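Local coordinates for EcmrR transcriptional regulator (Escherichia coli, PDB 6WL5), which probably activates transcription as a multidrug-sensing MerR family regulator whose C-terminal domain binds the lipophilic cation cetyl-trimethyl-ammonium, at residues K9-C14 and P52-T57; F56-D61 and Q90-I95; Q118-N123 and I152-E157. One frame throughout, in Å; residues are numbered along the deposited sequence.

Interaction 1: residues K9-C14 and P52-T57; sequences KEIPEC and PAYCFT. With 16A (cetyl-trimethyl-ammonium), chain F.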
loop_
_atom_site.group_PDB
_atom_site.type_symbol
_atom_site.label_atom_id
_atom_site.label_comp_id
_atom_site.label_asym_id
_atom_site.label_seq_id
_atom_site.Cartn_x
_atom_site.Cartn_y
_atom_site.Cartn_z
ATOM N N LYS A 9 0.662 14.004 -6.306
ATOM C CA LYS A 9 -0.578 13.597 -6.956
ATOM C C LYS A 9 -1.754 13.648 -5.996
ATOM O O LYS A 9 -1.589 13.631 -4.776
ATOM C CB LYS A 9 -0.442 12.201 -7.561
ATOM C CG LYS A 9 -0.118 11.097 -6.588
ATOM C CD LYS A 9 -0.054 9.731 -7.320
ATOM C CE LYS A 9 1.068 9.660 -8.340
ATOM N NZ LYS A 9 1.155 8.247 -8.897
ATOM N N GLU A 10 -2.948 13.762 -6.554
ATOM C CA GLU A 10 -4.183 13.607 -5.799
ATOM C C GLU A 10 -4.709 12.202 -6.060
ATOM O O GLU A 10 -4.906 11.818 -7.228
ATOM C CB GLU A 10 -5.235 14.645 -6.203
ATOM C CG GLU A 10 -4.734 16.058 -6.171
ATOM C CD GLU A 10 -4.708 16.682 -4.794
ATOM O OE1 GLU A 10 -5.134 16.010 -3.833
ATOM O OE2 GLU A 10 -4.272 17.865 -4.686
ATOM N N ILE A 11 -4.926 11.448 -4.988
ATOM C CA ILE A 11 -5.416 10.075 -5.060
ATOM C C ILE A 11 -6.864 10.082 -4.583
ATOM O O ILE A 11 -7.125 10.440 -3.428
ATOM C CB ILE A 11 -4.559 9.111 -4.232
ATOM C CG1 ILE A 11 -3.110 9.139 -4.712
ATOM C CG2 ILE A 11 -5.121 7.677 -4.357
ATOM C CD1 ILE A 11 -2.126 8.380 -3.809
ATOM N N PRO A 12 -7.826 9.757 -5.436
ATOM C CA PRO A 12 -9.230 9.809 -5.014
ATOM C C PRO A 12 -9.575 8.693 -4.040
ATOM O O PRO A 12 -8.850 7.700 -3.886
ATOM C CB PRO A 12 -10.010 9.631 -6.320
ATOM C CG PRO A 12 -8.981 9.596 -7.420
ATOM C CD PRO A 12 -7.664 9.353 -6.848
ATOM N N GLU A 13 -10.718 8.866 -3.381
ATOM C CA GLU A 13 -11.224 7.810 -2.516
ATOM C C GLU A 13 -11.503 6.537 -3.310
ATOM O O GLU A 13 -11.793 6.559 -4.512
ATOM C CB GLU A 13 -12.458 8.286 -1.745
ATOM C CG GLU A 13 -13.733 8.281 -2.509
ATOM C CD GLU A 13 -14.903 8.698 -1.652
ATOM O OE1 GLU A 13 -16.003 8.254 -1.974
ATOM O OE2 GLU A 13 -14.731 9.451 -0.670
ATOM N N CYS A 14 -11.382 5.408 -2.623
ATOM C CA CYS A 14 -11.692 4.117 -3.219
ATOM C C CYS A 14 -12.343 3.219 -2.186
ATOM O O CYS A 14 -12.192 3.414 -0.983
ATOM C CB CYS A 14 -10.440 3.441 -3.764
ATOM S SG CYS A 14 -9.135 3.123 -2.550
ATOM N N PRO A 52 -7.847 0.655 -13.571
ATOM C CA PRO A 52 -6.664 -0.086 -13.112
ATOM C C PRO A 52 -6.767 -0.525 -11.660
ATOM O O PRO A 52 -7.508 0.074 -10.874
ATOM C CB PRO A 52 -5.523 0.929 -13.226
ATOM C CG PRO A 52 -6.180 2.258 -13.347
ATOM C CD PRO A 52 -7.560 2.068 -13.858
ATOM N N ALA A 53 -5.985 -1.551 -11.325
ATOM C CA ALA A 53 -5.924 -2.067 -9.982
ATOM C C ALA A 53 -5.335 -1.016 -9.034
ATOM O O ALA A 53 -4.542 -0.149 -9.420
ATOM C CB ALA A 53 -5.028 -3.309 -9.955
ATOM N N TYR A 54 -5.683 -1.136 -7.758
ATOM C CA TYR A 54 -5.026 -0.356 -6.706
ATOM C C TYR A 54 -4.965 -1.247 -5.471
ATOM O O TYR A 54 -5.973 -1.466 -4.796
ATOM C CB TYR A 54 -5.779 0.935 -6.431
ATOM C CG TYR A 54 -5.121 1.931 -5.483
ATOM C CD1 TYR A 54 -3.749 1.987 -5.303
ATOM C CD2 TYR A 54 -5.901 2.850 -4.777
ATOM C CE1 TYR A 54 -3.161 2.929 -4.448
ATOM C CE2 TYR A 54 -5.332 3.775 -3.916
ATOM C CZ TYR A 54 -3.964 3.817 -3.746
ATOM O OH TYR A 54 -3.450 4.774 -2.851
ATOM N N CYS A 55 -3.787 -1.785 -5.204
ATOM C CA CYS A 55 -3.576 -2.811 -4.190
ATOM C C CYS A 55 -2.424 -2.324 -3.339
ATOM O O CYS A 55 -1.346 -2.078 -3.866
ATOM C CB CYS A 55 -3.212 -4.121 -4.879
ATOM S SG CYS A 55 -2.788 -5.433 -3.721
ATOM N N PHE A 56 -2.659 -2.129 -2.039
ATOM C CA PHE A 56 -1.671 -1.396 -1.260
ATOM C C PHE A 56 -1.761 -1.759 0.210
ATOM O O PHE A 56 -2.805 -2.208 0.719
ATOM C CB PHE A 56 -1.843 0.129 -1.405
ATOM C CG PHE A 56 -3.206 0.626 -1.038
ATOM C CD1 PHE A 56 -4.236 0.580 -1.964
ATOM C CD2 PHE A 56 -3.471 1.159 0.217
ATOM C CE1 PHE A 56 -5.520 1.032 -1.663
ATOM C CE2 PHE A 56 -4.750 1.641 0.530
ATOM C CZ PHE A 56 -5.775 1.584 -0.426
ATOM N N THR A 57 -0.635 -1.596 0.881
ATOM C CA THR A 57 -0.566 -1.714 2.325
ATOM C C THR A 57 -0.586 -0.311 2.925
ATOM O O THR A 57 0.172 0.565 2.504
ATOM C CB THR A 57 0.720 -2.420 2.750
ATOM O OG1 THR A 57 0.697 -3.745 2.214
ATOM C CG2 THR A 57 0.872 -2.468 4.292
HETATM C C1 16A F . 6.931 -21.901 -6.119
HETATM C C2 16A F . 7.278 -20.458 -5.887
HETATM C C3 16A F . 6.064 -19.892 -5.176
HETATM C C4 16A F . 5.942 -18.423 -5.466
HETATM C C5 16A F . 4.635 -17.947 -4.884
HETATM C C6 16A F . 4.114 -16.792 -5.693
HETATM C C7 16A F . 2.798 -16.336 -5.135
HETATM C C8 16A F . 2.344 -15.080 -5.810
HETATM C C9 16A F . 1.007 -14.622 -5.257
HETATM C C10 16A F . 0.872 -13.143 -5.509
HETATM C C11 16A F . -0.140 -12.411 -4.618
HETATM C C12 16A F . 0.205 -10.938 -4.878
HETATM C C13 16A F . -0.741 -9.875 -4.337
HETATM C C14 16A F . -0.559 -8.485 -5.006
HETATM C C15 16A F . -1.688 -8.253 -6.003
HETATM C C16 16A F . -1.329 -8.105 -7.479
HETATM N N1 16A F . -1.989 -6.931 -8.089
HETATM C C17 16A F . -1.258 -5.699 -7.774
HETATM C C18 16A F . -1.973 -7.148 -9.538
HETATM C C19 16A F . -3.386 -6.726 -7.678
#

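Interaction 2: residues F56-D61 and Q90-I95; sequences FTLYHD and QVIPAI. With 16A (cetyl-trimethyl-ammonium), chain E.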
loop_
_atom_site.group_PDB
_atom_site.type_symbol
_atom_site.label_atom_id
_atom_site.label_comp_id
_atom_site.label_asym_id
_atom_site.label_seq_id
_atom_site.Cartn_x
_atom_site.Cartn_y
_atom_site.Cartn_z
ATOM N N PHE A 56 -2.659 -2.129 -2.039
ATOM C CA PHE A 56 -1.671 -1.396 -1.260
ATOM C C PHE A 56 -1.761 -1.759 0.210
ATOM O O PHE A 56 -2.805 -2.208 0.719
ATOM C CB PHE A 56 -1.843 0.129 -1.405
ATOM C CG PHE A 56 -3.206 0.626 -1.038
ATOM C CD1 PHE A 56 -4.236 0.580 -1.964
ATOM C CD2 PHE A 56 -3.471 1.159 0.217
ATOM C CE1 PHE A 56 -5.520 1.032 -1.663
ATOM C CE2 PHE A 56 -4.750 1.641 0.530
ATOM C CZ PHE A 56 -5.775 1.584 -0.426
ATOM N N THR A 57 -0.635 -1.596 0.881
ATOM C CA THR A 57 -0.566 -1.714 2.325
ATOM C C THR A 57 -0.586 -0.311 2.925
ATOM O O THR A 57 0.172 0.565 2.504
ATOM C CB THR A 57 0.720 -2.420 2.750
ATOM O OG1 THR A 57 0.697 -3.745 2.214
ATOM C CG2 THR A 57 0.872 -2.468 4.292
ATOM N N LEU A 58 -1.405 -0.135 3.950
ATOM C CA LEU A 58 -1.305 1.018 4.811
ATOM C C LEU A 58 -0.413 0.675 5.995
ATOM O O LEU A 58 -0.667 -0.307 6.716
ATOM C CB LEU A 58 -2.694 1.403 5.303
ATOM C CG LEU A 58 -3.688 1.868 4.228
ATOM C CD1 LEU A 58 -5.051 2.128 4.806
ATOM C CD2 LEU A 58 -3.115 3.083 3.575
ATOM N N TYR A 59 0.592 1.512 6.228
ATOM C CA TYR A 59 1.459 1.400 7.403
ATOM C C TYR A 59 0.998 2.388 8.472
ATOM O O TYR A 59 1.235 3.587 8.342
ATOM C CB TYR A 59 2.902 1.672 6.988
ATOM C CG TYR A 59 3.493 0.474 6.237
ATOM C CD1 TYR A 59 4.118 -0.566 6.906
ATOM C CD2 TYR A 59 3.408 0.379 4.843
ATOM C CE1 TYR A 59 4.610 -1.672 6.231
ATOM C CE2 TYR A 59 3.916 -0.718 4.156
ATOM C CZ TYR A 59 4.538 -1.738 4.850
ATOM O OH TYR A 59 5.093 -2.828 4.175
ATOM N N HIS A 60 0.360 1.877 9.527
ATOM C CA HIS A 60 -0.328 2.692 10.526
ATOM C C HIS A 60 0.520 3.053 11.733
ATOM O O HIS A 60 0.054 3.833 12.587
ATOM C CB HIS A 60 -1.583 1.952 10.993
ATOM C CG HIS A 60 -2.662 1.878 9.953
ATOM N ND1 HIS A 60 -3.186 3.001 9.349
ATOM C CD2 HIS A 60 -3.347 0.824 9.446
ATOM C CE1 HIS A 60 -4.145 2.648 8.516
ATOM N NE2 HIS A 60 -4.273 1.332 8.563
ATOM N N ASP A 61 1.759 2.587 11.811
ATOM C CA ASP A 61 2.571 2.924 12.968
ATOM C C ASP A 61 2.855 4.417 13.002
ATOM O O ASP A 61 2.856 5.095 11.982
ATOM C CB ASP A 61 3.864 2.128 12.959
ATOM C CG ASP A 61 3.654 0.703 13.453
ATOM O OD1 ASP A 61 3.124 0.541 14.573
ATOM O OD2 ASP A 61 3.987 -0.233 12.702
ATOM N N GLN A 90 -14.293 -1.103 3.328
ATOM C CA GLN A 90 -14.259 0.260 3.831
ATOM C C GLN A 90 -13.889 1.203 2.690
ATOM O O GLN A 90 -13.378 0.789 1.644
ATOM C CB GLN A 90 -13.296 0.380 5.018
ATOM C CG GLN A 90 -11.853 0.150 4.656
ATOM C CD GLN A 90 -10.917 0.328 5.835
ATOM O OE1 GLN A 90 -10.812 1.425 6.426
ATOM N NE2 GLN A 90 -10.201 -0.728 6.166
ATOM N N VAL A 91 -14.200 2.478 2.879
ATOM C CA VAL A 91 -13.787 3.521 1.947
ATOM C C VAL A 91 -12.487 4.115 2.461
ATOM O O VAL A 91 -12.416 4.566 3.607
ATOM C CB VAL A 91 -14.865 4.609 1.826
ATOM C CG1 VAL A 91 -14.349 5.769 0.965
ATOM C CG2 VAL A 91 -16.174 4.027 1.282
ATOM N N ILE A 92 -11.454 4.117 1.624
ATOM C CA ILE A 92 -10.170 4.720 1.962
ATOM C C ILE A 92 -10.183 6.149 1.415
ATOM O O ILE A 92 -10.379 6.330 0.203
ATOM C CB ILE A 92 -9.005 3.911 1.381
ATOM C CG1 ILE A 92 -8.999 2.457 1.898
ATOM C CG2 ILE A 92 -7.675 4.584 1.713
ATOM C CD1 ILE A 92 -8.948 2.298 3.397
ATOM N N PRO A 93 -9.985 7.170 2.244
ATOM C CA PRO A 93 -10.271 8.534 1.790
ATOM C C PRO A 93 -9.248 9.054 0.790
ATOM O O PRO A 93 -8.134 8.543 0.659
ATOM C CB PRO A 93 -10.254 9.358 3.090
ATOM C CG PRO A 93 -9.272 8.600 3.971
ATOM C CD PRO A 93 -9.554 7.132 3.656
ATOM N N ALA A 94 -9.676 10.082 0.060
ATOM C CA ALA A 94 -8.799 10.808 -0.849
ATOM C C ALA A 94 -7.681 11.504 -0.086
ATOM O O ALA A 94 -7.869 11.994 1.035
ATOM C CB ALA A 94 -9.598 11.890 -1.584
ATOM N N ILE A 95 -6.511 11.593 -0.726
ATOM C CA ILE A 95 -5.346 12.242 -0.135
ATOM C C ILE A 95 -4.579 12.966 -1.227
ATOM O O ILE A 95 -4.729 12.694 -2.421
ATOM C CB ILE A 95 -4.357 11.266 0.546
ATOM C CG1 ILE A 95 -3.887 10.174 -0.453
ATOM C CG2 ILE A 95 -4.974 10.679 1.788
ATOM C CD1 ILE A 95 -2.804 9.299 0.116
HETATM C C1 16A E . 8.809 14.050 11.480
HETATM C C2 16A E . 8.327 12.619 11.296
HETATM C C3 16A E . 9.490 11.630 11.251
HETATM C C4 16A E . 9.172 10.324 10.517
HETATM C C5 16A E . 7.694 9.926 10.475
HETATM C C6 16A E . 7.552 8.482 10.005
HETATM C C7 16A E . 6.217 7.829 10.313
HETATM C C8 16A E . 6.332 6.342 10.000
HETATM C C9 16A E . 5.219 5.900 9.089
HETATM C C10 16A E . 4.705 4.490 9.384
HETATM C C11 16A E . 5.745 3.377 9.359
HETATM C C12 16A E . 6.312 3.090 7.975
HETATM C C13 16A E . 6.913 1.683 7.982
HETATM C C14 16A E . 7.187 1.227 6.562
HETATM C C15 16A E . 7.982 -0.067 6.544
HETATM C C16 16A E . 8.010 -0.568 5.127
HETATM N N1 16A E . 8.921 -1.709 4.943
HETATM C C17 16A E . 8.688 -2.806 5.901
HETATM C C18 16A E . 8.638 -2.144 3.566
HETATM C C19 16A E . 10.315 -1.257 4.938
#

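Interaction 3: residues Q118-N123 and I152-E157; sequences QWVEDN and IQFPVE. With EDO (1,2-ethanediol), chain K.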
loop_
_atom_site.group_PDB
_atom_site.type_symbol
_atom_site.label_atom_id
_atom_site.label_comp_id
_atom_site.label_asym_id
_atom_site.label_seq_id
_atom_site.Cartn_x
_atom_site.Cartn_y
_atom_site.Cartn_z
ATOM N N GLN A 118 12.870 12.451 3.793
ATOM C CA GLN A 118 13.766 13.585 3.561
ATOM C C GLN A 118 13.125 14.620 2.641
ATOM O O GLN A 118 13.233 15.835 2.894
ATOM C CB GLN A 118 15.086 13.103 2.980
ATOM C CG GLN A 118 16.168 14.132 2.834
ATOM C CD GLN A 118 16.739 14.578 4.170
ATOM O OE1 GLN A 118 17.201 13.751 4.968
ATOM N NE2 GLN A 118 16.689 15.878 4.437
ATOM N N TRP A 119 12.436 14.160 1.600
ATOM C CA TRP A 119 11.786 15.078 0.678
ATOM C C TRP A 119 10.766 15.931 1.407
ATOM O O TRP A 119 10.668 17.139 1.177
ATOM C CB TRP A 119 11.110 14.275 -0.439
ATOM C CG TRP A 119 10.565 15.172 -1.542
ATOM C CD1 TRP A 119 11.179 15.469 -2.718
ATOM C CD2 TRP A 119 9.310 15.864 -1.556
ATOM N NE1 TRP A 119 10.396 16.319 -3.465
ATOM C CE2 TRP A 119 9.244 16.577 -2.773
ATOM C CE3 TRP A 119 8.251 15.983 -0.639
ATOM C CZ2 TRP A 119 8.160 17.386 -3.106
ATOM C CZ3 TRP A 119 7.167 16.750 -0.978
ATOM C CH2 TRP A 119 7.135 17.462 -2.202
ATOM N N VAL A 120 9.966 15.310 2.258
ATOM C CA VAL A 120 8.943 16.045 2.989
ATOM C C VAL A 120 9.571 17.156 3.819
ATOM O O VAL A 120 9.115 18.319 3.793
ATOM C CB VAL A 120 8.114 15.057 3.822
ATOM C CG1 VAL A 120 7.286 15.763 4.798
ATOM C CG2 VAL A 120 7.213 14.210 2.906
ATOM N N GLU A 121 10.658 16.837 4.532
ATOM C CA GLU A 121 11.346 17.868 5.323
ATOM C C GLU A 121 11.915 18.974 4.433
ATOM O O GLU A 121 11.791 20.172 4.747
ATOM C CB GLU A 121 12.477 17.230 6.117
ATOM C CG GLU A 121 12.029 16.251 7.170
ATOM C CD GLU A 121 11.183 16.921 8.229
ATOM O OE1 GLU A 121 11.547 18.061 8.625
ATOM O OE2 GLU A 121 10.162 16.305 8.636
ATOM N N ASP A 122 12.569 18.590 3.338
ATOM C CA ASP A 122 13.295 19.543 2.504
ATOM C C ASP A 122 12.356 20.493 1.774
ATOM O O ASP A 122 12.759 21.601 1.415
ATOM C CB ASP A 122 14.093 18.786 1.428
ATOM C CG ASP A 122 15.312 18.063 1.976
ATOM O OD1 ASP A 122 15.713 18.326 3.120
ATOM O OD2 ASP A 122 15.878 17.215 1.240
ATOM N N ASN A 123 11.124 20.065 1.480
ATOM C CA ASN A 123 10.233 20.835 0.632
ATOM C C ASN A 123 9.079 21.468 1.388
ATOM O O ASN A 123 8.182 22.026 0.759
ATOM C CB ASN A 123 9.747 19.952 -0.511
ATOM C CG ASN A 123 10.829 19.684 -1.501
ATOM O OD1 ASN A 123 11.084 20.494 -2.392
ATOM N ND2 ASN A 123 11.497 18.551 -1.355
ATOM N N ILE A 152 5.461 4.088 -3.472
ATOM C CA ILE A 152 5.350 4.513 -2.066
ATOM C C ILE A 152 4.699 5.890 -2.043
ATOM O O ILE A 152 5.146 6.793 -2.752
ATOM C CB ILE A 152 6.707 4.517 -1.335
ATOM C CG1 ILE A 152 7.464 3.188 -1.495
ATOM C CG2 ILE A 152 6.462 4.824 0.150
ATOM C CD1 ILE A 152 6.644 1.940 -1.200
ATOM N N GLN A 153 3.627 6.029 -1.266
ATOM C CA GLN A 153 2.779 7.231 -1.268
ATOM C C GLN A 153 2.680 7.787 0.147
ATOM O O GLN A 153 2.101 7.157 1.024
ATOM C CB GLN A 153 1.380 6.896 -1.809
ATOM C CG GLN A 153 1.406 6.024 -3.089
ATOM C CD GLN A 153 0.027 5.607 -3.554
ATOM O OE1 GLN A 153 -0.838 5.235 -2.749
ATOM N NE2 GLN A 153 -0.160 5.579 -4.873
ATOM N N PHE A 154 3.207 8.996 0.357
ATOM C CA PHE A 154 3.111 9.686 1.643
ATOM C C PHE A 154 1.993 10.721 1.600
ATOM O O PHE A 154 2.103 11.713 0.844
ATOM C CB PHE A 154 4.438 10.393 1.949
ATOM C CG PHE A 154 5.480 9.535 2.637
ATOM C CD1 PHE A 154 5.528 8.154 2.487
ATOM C CD2 PHE A 154 6.418 10.126 3.445
ATOM C CE1 PHE A 154 6.501 7.402 3.117
ATOM C CE2 PHE A 154 7.375 9.371 4.096
ATOM C CZ PHE A 154 7.414 8.004 3.930
ATOM N N PRO A 155 0.918 10.552 2.371
ATOM C CA PRO A 155 -0.112 11.607 2.455
ATOM C C PRO A 155 0.478 12.851 3.094
ATOM O O PRO A 155 1.046 12.783 4.180
ATOM C CB PRO A 155 -1.199 10.971 3.337
ATOM C CG PRO A 155 -0.903 9.472 3.315
ATOM C CD PRO A 155 0.605 9.409 3.241
ATOM N N VAL A 156 0.360 13.988 2.411
ATOM C CA VAL A 156 0.986 15.213 2.897
ATOM C C VAL A 156 0.102 16.444 2.761
ATOM O O VAL A 156 -0.877 16.471 2.013
ATOM C CB VAL A 156 2.341 15.494 2.188
ATOM C CG1 VAL A 156 3.364 14.422 2.493
ATOM C CG2 VAL A 156 2.158 15.597 0.689
ATOM N N GLU A 157 0.495 17.479 3.511
ATOM C CA GLU A 157 -0.040 18.829 3.421
ATOM C C GLU A 157 1.122 19.810 3.474
ATOM O O GLU A 157 2.105 19.588 4.184
ATOM C CB GLU A 157 -1.055 19.028 4.558
ATOM C CG GLU A 157 -2.223 18.047 4.408
ATOM C CD GLU A 157 -3.291 18.147 5.462
ATOM O OE1 GLU A 157 -3.069 18.810 6.488
ATOM O OE2 GLU A 157 -4.365 17.538 5.247
HETATM C C1 EDO K . -1.831 20.430 -0.023
HETATM O O1 EDO K . -1.239 21.094 1.105
HETATM C C2 EDO K . -1.816 18.916 0.156
HETATM O O2 EDO K . -2.755 18.474 1.149
#

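Interaction 1: residues K9-C14 and P52-T57
Tyr54 swings its CG away from its own backbone N (chi1 -173°), while Cys14 holds SG between its backbone N and carbonyl carbon (chi1 59°), and together these torsions carry the tyrosine ring and the sulfur to each other. Cys14 SG stands 3.9 Å from Tyr54 CD2, an oblique sulfur-aromatic contact with SG 5.0 Å from the ring centroid. The same sulfur, Cys14 SG, lies at the edge of the second ring, 4.3 Å from Phe56 CZ; a small, polarisable cysteine suits a place alongside two rings that lie against each other. Farther along the tyrosine, Ile11 crosses it at about a right angle, its CG2 methyl 3.7 Å from Tyr54 OH and also near CE2. Phe56 CD1 sits 3.5 Å above the centre of one face of the Tyr54 ring, which limits how that ring can turn. Its hydroxyl, meanwhile, hydrogen-bonds to Gln153 and Arg132, so tyrosine supplies both an apolar flank and a polar end. A phenylalanine here would keep the ring but is likely to leave Gln153 and Arg132 each short of a hydrogen-bond partner. The next residue, Cys55, turns to the ligand, its SG 3.8 Å from C15 of cetyl-trimethyl-ammonium. The contact thus joins strands 7-23 and 55-59, which are not paired with each other: both are bonded to 69-77, 55-59 also to 132-137 and 7-23 to 88-103.

Interaction 2: residues F56-D61 and Q90-I95
Leu58 and Ile92 bring the two backbones no nearer than 10.0 Å between their CA atoms, too far for main-chain bonds, so side chains alone span the gap between strands 55-59 and 88-103. Leu58 and Ile92 meet tip to tip, with Leu58 CD1 4.1 Å from Ile92 CD1. Phe56 and Ile92 instead slide past each other in opposite directions. The edge of the phenyl ring leads: Phe56 CZ is 4.1 Å from Ile92 CG1 and as close to CG2. Beta-branching lets Ile92 press both CG1 and CG2 on Phe56, while the CG1 arm runs on to set CD1 against Leu58; CG2 is anti to the backbone N and CG1 beside it (chi1 -59°). The guanidinium-bearing side chain of Arg132 touches all three residues. On the other side of strand 55-59, Tyr59 receives the ligand: C14 of cetyl-trimethyl-ammonium lies 3.6 Å above one face of the Tyr59 ring, offset toward the rim, and Thr57 CG2 lies 3.5 Å above the opposite face. One side of the strand thus faces a largely apolar interior and the other the ligand pocket, an arrangement consistent with the antiparallel sheet of a GyrI-like small-molecule-binding domain.

Interaction 3: residues Q118-N123 and I152-E157
Val120 meets Val156 and Phe154 through a single methyl, CG2, and these apolar contacts join residues 118-123 to 152-157; farther back along the helix Ile152 packs on Ala112, Tyr113 and Leu116. Val120 CG2 and Val156 CG1 reach toward each other tip to tip, 3.9 Å apart. The same Val120 CG2 comes to the edge of the Phe154 ring, near its plane and 4.2 Å from CD2, the two side chains crossing at a slant. Val120 directs CG2 there because that methyl stands anti to the carbonyl carbon while CG1 is anti to the backbone N (chi1 167°). Compact valines suit the place, since the CA atoms of Val120 and Val156 are 8.0 Å apart, and the flat phenylalanine fills the adjoining space, where it also touches Leu116 of the same helix. A helix laid against an antiparallel sheet in this way is in keeping with the SHS2 clan, to which GyrI-like domains belong. Within the helix, hydrogen bonds tie side chains to groups one turn away. Gln118 NE2 donates to Asp122 OD1 at 2.9 Å, with OD1 almost in the amide plane of Gln118; the carboxylate is approached on its syn side, from 34° out of its plane. Asn123 grips Trp119 O twice, once through its backbone N and once through ND2, the latter at 3.0 Å and nearly straight (163°). This places Asn123 ND2 3.2 Å above one face of the Trp119 indole, toward its rim. Both amide side chains suit such positions, offering N-H groups to oxygens one turn back or ahead. At the strand, O2 of a 1,2-ethanediol molecule, probably from the crystallisation liquor, donates to Val156 O. On the helix, Glu121 touches a cetyl-trimethyl-ammonium molecule.

From the N terminus, interaction 1 closes first: residues 9-14 meet 52-57 after an excursion through helices 26-31 and 34-43. Interaction 2 starts where that one stops, sharing Phe56 and Thr57, and its loop runs through strand 69-77 before returning at 90-95. Interaction 3 opens later, its helix and strand separated by strands 125-127 and 132-137. The three loops run in series, neither nesting nor crossing. In space they are stitched together: main-chain bonds link Ile11 to Ile95 and Cys14 to Ile92, while Ile95 packs on Pro155 and Ile11 on Gln153. Strands 7-23, 55-59, 88-103 and 149-158 and helix 109-123 are thereby tied into one body.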